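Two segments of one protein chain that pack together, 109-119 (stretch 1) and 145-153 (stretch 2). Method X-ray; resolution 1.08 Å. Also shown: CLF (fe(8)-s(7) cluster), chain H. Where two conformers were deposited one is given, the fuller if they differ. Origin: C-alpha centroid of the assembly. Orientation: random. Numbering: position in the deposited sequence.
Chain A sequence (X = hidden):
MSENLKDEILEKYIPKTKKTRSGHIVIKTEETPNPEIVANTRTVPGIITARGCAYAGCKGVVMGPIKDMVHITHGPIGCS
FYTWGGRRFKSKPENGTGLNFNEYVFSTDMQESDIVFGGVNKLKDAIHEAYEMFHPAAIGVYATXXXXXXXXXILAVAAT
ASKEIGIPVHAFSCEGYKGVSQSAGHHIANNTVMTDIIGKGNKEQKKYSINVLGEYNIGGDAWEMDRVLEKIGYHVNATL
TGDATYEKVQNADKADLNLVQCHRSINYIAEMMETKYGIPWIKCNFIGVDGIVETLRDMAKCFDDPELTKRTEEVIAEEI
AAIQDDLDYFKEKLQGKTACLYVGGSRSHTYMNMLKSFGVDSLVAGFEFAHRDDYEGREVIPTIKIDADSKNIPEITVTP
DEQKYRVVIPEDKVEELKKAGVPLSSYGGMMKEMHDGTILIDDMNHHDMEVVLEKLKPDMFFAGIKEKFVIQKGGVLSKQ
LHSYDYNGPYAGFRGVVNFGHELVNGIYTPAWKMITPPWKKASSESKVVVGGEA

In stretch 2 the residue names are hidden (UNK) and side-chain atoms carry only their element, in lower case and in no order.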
ATOM      1  N   ASP A 109       6.778 -26.691  22.257  1.00  8.78           N
ATOM      2  CA  ASP A 109       5.353 -26.556  21.975  1.00  9.01           C
ATOM      3  C   ASP A 109       4.524 -27.576  22.783  1.00  9.14           C
ATOM      4  O   ASP A 109       3.762 -28.351  22.240  1.00  9.72           O
ATOM      5  CB  ASP A 109       5.116 -26.700  20.463  1.00  9.72           C
ATOM      6  CG  ASP A 109       3.710 -26.434  19.996  1.00 10.32           C
ATOM      7  OD1 ASP A 109       2.909 -25.769  20.697  1.00 10.45           O
ATOM      8  OD2 ASP A 109       3.425 -26.876  18.863  1.00 12.08           O
ATOM      9  N   MET A 110       4.705 -27.531  24.102  1.00  9.18           N
ATOM     10  CA  MET A 110       4.106 -28.538  24.955  0.52  9.63           C
ATOM     11  C   MET A 110       2.581 -28.551  24.802  1.00 10.15           C
ATOM     12  O   MET A 110       1.929 -27.497  24.706  1.00 10.58           O
ATOM     13  CB  MET A 110       4.552 -28.318  26.403  0.52  9.98           C
ATOM     14  CG  MET A 110       6.037 -28.603  26.698  0.52 12.98           C
ATOM     15  SD  MET A 110       6.616 -28.186  28.384  0.52 14.99           S
ATOM     16  CE  MET A 110       5.343 -28.914  29.390  0.52 24.41           C
ATOM     17  N   GLN A 111       2.081 -29.777  24.789  1.00 10.47           N
ATOM     18  CA  GLN A 111       0.657 -30.058  24.678  1.00 11.32           C
ATOM     19  C   GLN A 111       0.155 -30.711  25.963  1.00 10.61           C
ATOM     20  O   GLN A 111       0.947 -31.014  26.873  1.00 10.44           O
ATOM     21  CB  GLN A 111       0.429 -31.001  23.486  1.00 12.94           C
ATOM     22  CG  GLN A 111       0.920 -30.466  22.166  1.00 13.85           C
ATOM     23  CD  GLN A 111       0.105 -29.283  21.733  1.00 13.97           C
ATOM     24  OE1 GLN A 111      -1.103 -29.409  21.475  1.00 19.21           O
ATOM     25  NE2 GLN A 111       0.726 -28.130  21.620  1.00 17.50           N
ATOM     26  N   GLU A 112      -1.147 -30.954  26.038  1.00 10.93           N
ATOM     27  CA  GLU A 112      -1.683 -31.557  27.253  1.00 11.34           C
ATOM     28  C   GLU A 112      -1.021 -32.910  27.547  1.00 11.31           C
ATOM     29  O   GLU A 112      -0.788 -33.256  28.726  1.00 11.97           O
ATOM     30  CB  GLU A 112      -3.208 -31.691  27.173  1.00 13.52           C
ATOM     31  CG  GLU A 112      -3.842 -32.117  28.498  1.00 17.36           C
ATOM     32  CD  GLU A 112      -5.334 -31.969  28.567  1.00 32.95           C
ATOM     33  OE1 GLU A 112      -5.868 -31.634  29.659  1.00 52.78           O
ATOM     34  OE2 GLU A 112      -5.949 -32.211  27.525  1.00 37.72           O
ATOM     35  N   SER A 113      -0.713 -33.697  26.516  1.00 11.88           N
ATOM     36  CA  SER A 113      -0.021 -34.972  26.740  1.00 12.62           C
ATOM     37  C   SER A 113       1.303 -34.799  27.472  1.00 11.80           C
ATOM     38  O   SER A 113       1.692 -35.625  28.307  1.00 12.61           O
ATOM     39  CB  SER A 113       0.174 -35.715  25.436  1.00 14.10           C
ATOM     40  OG  SER A 113       0.938 -34.979  24.505  1.00 16.22           O
ATOM     41  N   ASP A 114       2.038 -33.730  27.153  1.00 11.07           N
ATOM     42  CA  ASP A 114       3.283 -33.479  27.854  1.00 11.25           C
ATOM     43  C   ASP A 114       3.054 -33.118  29.315  1.00 11.31           C
ATOM     44  O   ASP A 114       3.817 -33.506  30.189  1.00 12.07           O
ATOM     45  CB  ASP A 114       4.026 -32.370  27.119  1.00 11.29           C
ATOM     46  CG  ASP A 114       4.291 -32.743  25.668  1.00 11.88           C
ATOM     47  OD1 ASP A 114       5.058 -33.740  25.440  1.00 13.95           O
ATOM     48  OD2 ASP A 114       3.713 -32.076  24.775  1.00 12.83           O
ATOM     49  N   ILE A 115       1.992 -32.370  29.599  1.00 11.15           N
ATOM     50  CA  ILE A 115       1.671 -32.029  30.965  1.00 11.66           C
ATOM     51  C   ILE A 115       1.257 -33.247  31.773  1.00 11.64           C
ATOM     52  O   ILE A 115       1.710 -33.432  32.913  1.00 13.13           O
ATOM     53  CB  ILE A 115       0.525 -30.978  31.012  1.00 12.54           C
ATOM     54  CG1 ILE A 115       0.905 -29.689  30.276  1.00 12.80           C
ATOM     55  CG2 ILE A 115       0.097 -30.720  32.451  1.00 12.40           C
ATOM     56  CD1 ILE A 115       2.020 -28.906  30.893  1.00 13.38           C
ATOM     57  N   VAL A 116       0.466 -34.124  31.158  1.00 11.60           N
ATOM     58  CA  VAL A 116      -0.074 -35.287  31.872  1.00 11.88           C
ATOM     59  C   VAL A 116       0.967 -36.401  32.028  1.00 11.74           C
ATOM     60  O   VAL A 116       1.056 -37.028  33.074  1.00 12.73           O
ATOM     61  CB  VAL A 116      -1.344 -35.797  31.176  1.00 13.45           C
ATOM     62  CG1 VAL A 116      -1.878 -37.087  31.814  1.00 14.72           C
ATOM     63  CG2 VAL A 116      -2.442 -34.721  31.235  1.00 15.24           C
ATOM     64  N   PHE A 117       1.759 -36.628  30.978  1.00 11.33           N
ATOM     65  CA  PHE A 117       2.654 -37.759  30.927  1.00 12.80           C
ATOM     66  C   PHE A 117       4.120 -37.404  31.025  1.00 13.67           C
ATOM     67  O   PHE A 117       4.961 -38.309  31.125  1.00 16.04           O
ATOM     68  CB  PHE A 117       2.399 -38.589  29.655  1.00 13.41           C
ATOM     69  CG  PHE A 117       1.010 -39.045  29.498  1.00 12.61           C
ATOM     70  CD1 PHE A 117       0.436 -39.905  30.434  1.00 14.17           C
ATOM     71  CD2 PHE A 117       0.253 -38.626  28.432  1.00 16.53           C
ATOM     72  CE1 PHE A 117      -0.863 -40.317  30.278  1.00 15.82           C
ATOM     73  CE2 PHE A 117      -1.070 -39.033  28.295  1.00 17.21           C
ATOM     74  CZ  PHE A 117      -1.627 -39.903  29.204  1.00 15.71           C
ATOM     75  N   GLY A 118       4.431 -36.115  31.016  1.00 13.38           N
ATOM     76  CA  GLY A 118       5.836 -35.657  31.019  1.00 13.28           C
ATOM     77  C   GLY A 118       6.272 -35.178  29.665  1.00 12.20           C
ATOM     78  O   GLY A 118       5.791 -35.676  28.642  1.00 12.51           O
ATOM     79  N   GLY A 119       7.186 -34.216  29.656  1.00 11.44           N
ATOM     80  CA  GLY A 119       7.670 -33.634  28.411  1.00 11.58           C
ATOM     81  C   GLY A 119       9.074 -33.961  28.022  1.00 11.47           C
ATOM     82  O   GLY A 119       9.579 -33.439  27.032  1.00 11.36           O
ATOM     83  N   UNK A 145       6.993 -22.104  33.216  1.00  8.58           N
ATOM     84  CA  UNK A 145       6.120 -22.427  34.348  1.00  9.31           C
ATOM     85  C   UNK A 145       5.836 -23.908  34.622  1.00  9.78           C
ATOM     86  O   UNK A 145       5.969 -24.320  35.778  1.00 11.34           O
ATOM     87  c   UNK A 145       4.817 -21.623  34.252  1.00  9.43           C
ATOM     88  s   UNK A 145       5.012 -19.873  34.657  1.00  9.75           S
ATOM     89  N   UNK A 146       5.389 -24.706  33.630  1.00  9.13           N
ATOM     90  CA  UNK A 146       4.979 -26.072  33.997  1.00  9.97           C
ATOM     91  C   UNK A 146       6.106 -27.069  34.281  1.00 10.59           C
ATOM     92  O   UNK A 146       5.842 -28.135  34.814  1.00 11.80           O
ATOM     93  c   UNK A 146       4.258 -25.513  31.786  1.00 17.34           C
ATOM     94  c   UNK A 146       4.175 -26.548  32.805  1.00 11.84           C
ATOM     95  c   UNK A 146       5.063 -24.384  32.235  1.00  9.92           C
ATOM     96  N   UNK A 147       7.339 -26.768  33.857  1.00 10.60           N
ATOM     97  CA  UNK A 147       8.377 -27.782  33.677  1.00 10.29           C
ATOM     98  C   UNK A 147       8.748 -28.534  34.969  1.00 11.86           C
ATOM     99  O   UNK A 147       8.722 -29.764  35.021  1.00 13.13           O
ATOM    100  c   UNK A 147      10.827 -28.072  33.107  1.00 12.67           C
ATOM    101  c   UNK A 147       9.323 -26.734  31.636  1.00 11.03           C
ATOM    102  c   UNK A 147       9.625 -27.135  33.046  1.00 10.81           C
ATOM    103  N   UNK A 148       9.132 -27.815  36.007  1.00 13.27           N
ATOM    104  CA  UNK A 148       9.453 -28.492  37.272  1.00 15.93           C
ATOM    105  C   UNK A 148       8.238 -29.201  37.855  1.00 16.59           C
ATOM    106  O   UNK A 148       8.348 -30.351  38.350  1.00 18.22           O
ATOM    107  N   UNK A 149       7.073 -28.547  37.759  1.00 13.87           N
ATOM    108  CA  UNK A 149       5.840 -29.085  38.363  1.00 15.25           C
ATOM    109  C   UNK A 149       5.403 -30.412  37.749  1.00 15.31           C
ATOM    110  O   UNK A 149       4.876 -31.280  38.458  1.00 19.61           O
ATOM    111  c   UNK A 149       4.934 -26.881  39.198  1.00 18.34           C
ATOM    112  c   UNK A 149       4.703 -28.076  38.280  1.00 15.27           C
ATOM    113  c   UNK A 149       4.569 -27.237  40.642  1.00 20.48           C
ATOM    114  c   UNK A 149       4.105 -25.709  38.727  1.00 20.72           C
ATOM    115  N   UNK A 150       5.662 -30.607  36.467  1.00 14.03           N
ATOM    116  CA  UNK A 150       5.279 -31.850  35.790  1.00 14.35           C
ATOM    117  C   UNK A 150       6.352 -32.921  35.914  1.00 17.51           C
ATOM    118  O   UNK A 150       6.155 -34.051  35.458  1.00 20.38           O
ATOM    119  c   UNK A 150       3.700 -30.669  34.222  1.00 16.16           C
ATOM    120  c   UNK A 150       4.875 -31.639  34.320  1.00 15.27           C
ATOM    121  c   UNK A 150       6.084 -31.272  33.463  1.00 13.40           C
ATOM    122  c   UNK A 150       5.763 -31.166  32.007  1.00 16.35           C
ATOM    123  N   UNK A 151       7.465 -32.585  36.548  1.00 16.25           N
ATOM    124  CA  UNK A 151       8.473 -33.574  36.849  1.00 18.47           C
ATOM    125  C   UNK A 151       9.599 -33.705  35.872  1.00 15.77           C
ATOM    126  O   UNK A 151      10.363 -34.642  35.996  1.00 17.82           O
ATOM    127  N   UNK A 152       9.692 -32.806  34.898  1.00 13.77           N
ATOM    128  CA  UNK A 152      10.704 -32.909  33.865  1.00 12.99           C
ATOM    129  C   UNK A 152      12.063 -32.465  34.404  1.00 14.18           C
ATOM    130  O   UNK A 152      12.227 -31.358  34.838  1.00 19.55           O
ATOM    131  c   UNK A 152      10.351 -32.024  32.667  1.00 12.92           C
ATOM    132  c   UNK A 152       9.286 -32.604  31.739  1.00 12.70           C
ATOM    133  o   UNK A 152       9.083 -31.997  30.664  1.00 13.01           O
ATOM    134  o   UNK A 152       8.641 -33.633  32.060  1.00 12.49           O
ATOM    135  N   UNK A 153      13.068 -33.331  34.294  1.00 12.91           N
ATOM    136  CA  UNK A 153      14.444 -33.042  34.694  1.00 12.66           C
ATOM    137  C   UNK A 153      15.235 -32.641  33.449  1.00 12.31           C
ATOM    138  O   UNK A 153      15.866 -33.483  32.764  1.00 13.39           O
ATOM    139  c   UNK A 153      16.489 -33.930  35.908  1.00 15.09           C
ATOM    140  o   UNK A 153      17.064 -32.909  35.520  1.00 15.89           O
ATOM    141  c   UNK A 153      15.069 -34.217  35.419  1.00 15.00           C
ATOM    142  o   UNK A 153      17.036 -34.729  36.704  1.00 19.71           O
TER
HETATM  143 FE1  CLF H 604       5.528 -18.624  32.780  1.00  8.84          FE
HETATM  144 FE2  CLF H 604       4.469 -16.788  31.460  1.00  9.41          FE
HETATM  145 FE3  CLF H 604       7.169 -16.522  31.986  1.00  8.59          FE
HETATM  146 FE4  CLF H 604       6.193 -18.370  30.258  1.00  8.55          FE
HETATM  147  S1  CLF H 604       4.069 -19.186  30.980  1.00  9.07           S
HETATM  148  S2A CLF H 604       5.425 -16.411  33.511  1.00  9.11           S
HETATM  149  S4A CLF H 604       6.121 -16.107  30.000  1.00  9.16           S
HETATM  150  S3A CLF H 604       7.704 -18.793  31.958  1.00  8.69           S
HETATM  151 FE5  CLF H 604       4.241 -19.117  27.514  0.66 11.95          FE
HETATM  152 FE6  CLF H 604       1.540 -20.886  29.143  0.66 10.01          FE
HETATM  153 FE7  CLF H 604       1.530 -18.725  27.443  1.00  8.51          FE
HETATM  154 FE8  CLF H 604       2.385 -17.950  29.873  1.00  9.34          FE
HETATM  155  S2B CLF H 604       2.711 -20.680  27.182  1.00  9.43           S
HETATM  156  S3B CLF H 604       0.370 -18.913  29.439  1.00  9.35           S
HETATM  157  S4B CLF H 604       3.149 -17.129  27.845  1.00  8.70           S
HETATM  158  O   HOH W   1       3.469 -34.974  34.462  1.00 29.69           O

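Position 145 carries one carbon followed by one sulfur, and it lies out of reach of stretch 1. The sulfur sits 2.3 Å from FE1 of the CLF cluster, a coordination bond that a thioether could not match as a thiolate does. The residue is Cys-145, and its SG binds the metal.

At position 146 three carbons close a ring onto the backbone N. The CA-to-CB bond points toward stretch 1; CB meets CD1 of Ile-115 at 3.7 Å, and another ring carbon lies 4.3 Å from CE of Met-110. The residue is Pro-146, and that second carbon is CG. A compact, rigid, apolar ring suits this buried place, and proline suits the first turn of a helix, where a backbone N-H would have no carbonyl a turn earlier in the helix to bond to. Its O accepts a bond from the backbone N of position 150 at 3.0 Å.

Position 147 shows one carbon carrying two more, three in all, with no heteroatom. Its CA-to-CB bond points sideways, and its contact is slight, one branch carbon lying 4.5 Å from SD of Met-110. This is Val-147, a small, branched, apolar side chain that suits a buried place beside that sulfur.

Position 148 has no side-chain atoms and is Gly-148. Its phi/psi are helical and an ideal CB would find nothing of stretch 1 in reach, so nothing in this contact dictates glycine. Its carbonyl O accepts a bond from the backbone N of position 151 at 3.0 Å.

Position 149 has four carbons forked at the second, the pattern of Leu-149. The side chain stays out of reach of stretch 1, so this contact does not dictate it either.

Position 150 also has four carbons, but the fork is at the first and one arm is two carbons long. The long arm ends 3.5 Å from CE of Met-110 and 3.5 Å from the backbone O of Asp-114; the short arm's carbon lies 4.0 Å from CG2 of Ile-115. The residue is Ile-150, with CD1 ending the long arm and CG2 the short one. Branching at CB lets the side chain reach these two places on stretch 1.

Position 151 again lacks a side chain: Gly-151. Its positive phi would jam a CB against the preceding carbonyl O, so glycine fits this Schellman turn, in which its own N bonds back to O of Gly-148 and N of the next residue bonds to O of Val-147.

Position 152 has two carbons, the second carrying two oxygens, and its CA-to-CB bond points toward stretch 1. One oxygen lies 2.9 Å from N of Gly-119, the other 3.1 Å from the same N. This is Asp-152: OD1 accepts the shorter hydrogen bond, nearly straight at 163°, and OD2 the longer, weak one. A CB on Gly-119 would clash with OD2, so the absent side chain makes room for the carboxylate.

Position 153 repeats the two carbons and two oxygens but stays out of reach; it is Asp-153, whose carboxylate caps a helix starting just beyond.

The contact works by joining an apolar patch to a polar anchor. Met-110 and Ile-115 pack against Pro-146 and Ile-150, Asp-152 holds the backbone past the end of the helix, and water 1 lies 2.8 Å from O of Ile-115 and 3.0 Å from O of Ile-150, placed to link the two backbones.

Stretch 2 (145-153) CPVGLIGDD
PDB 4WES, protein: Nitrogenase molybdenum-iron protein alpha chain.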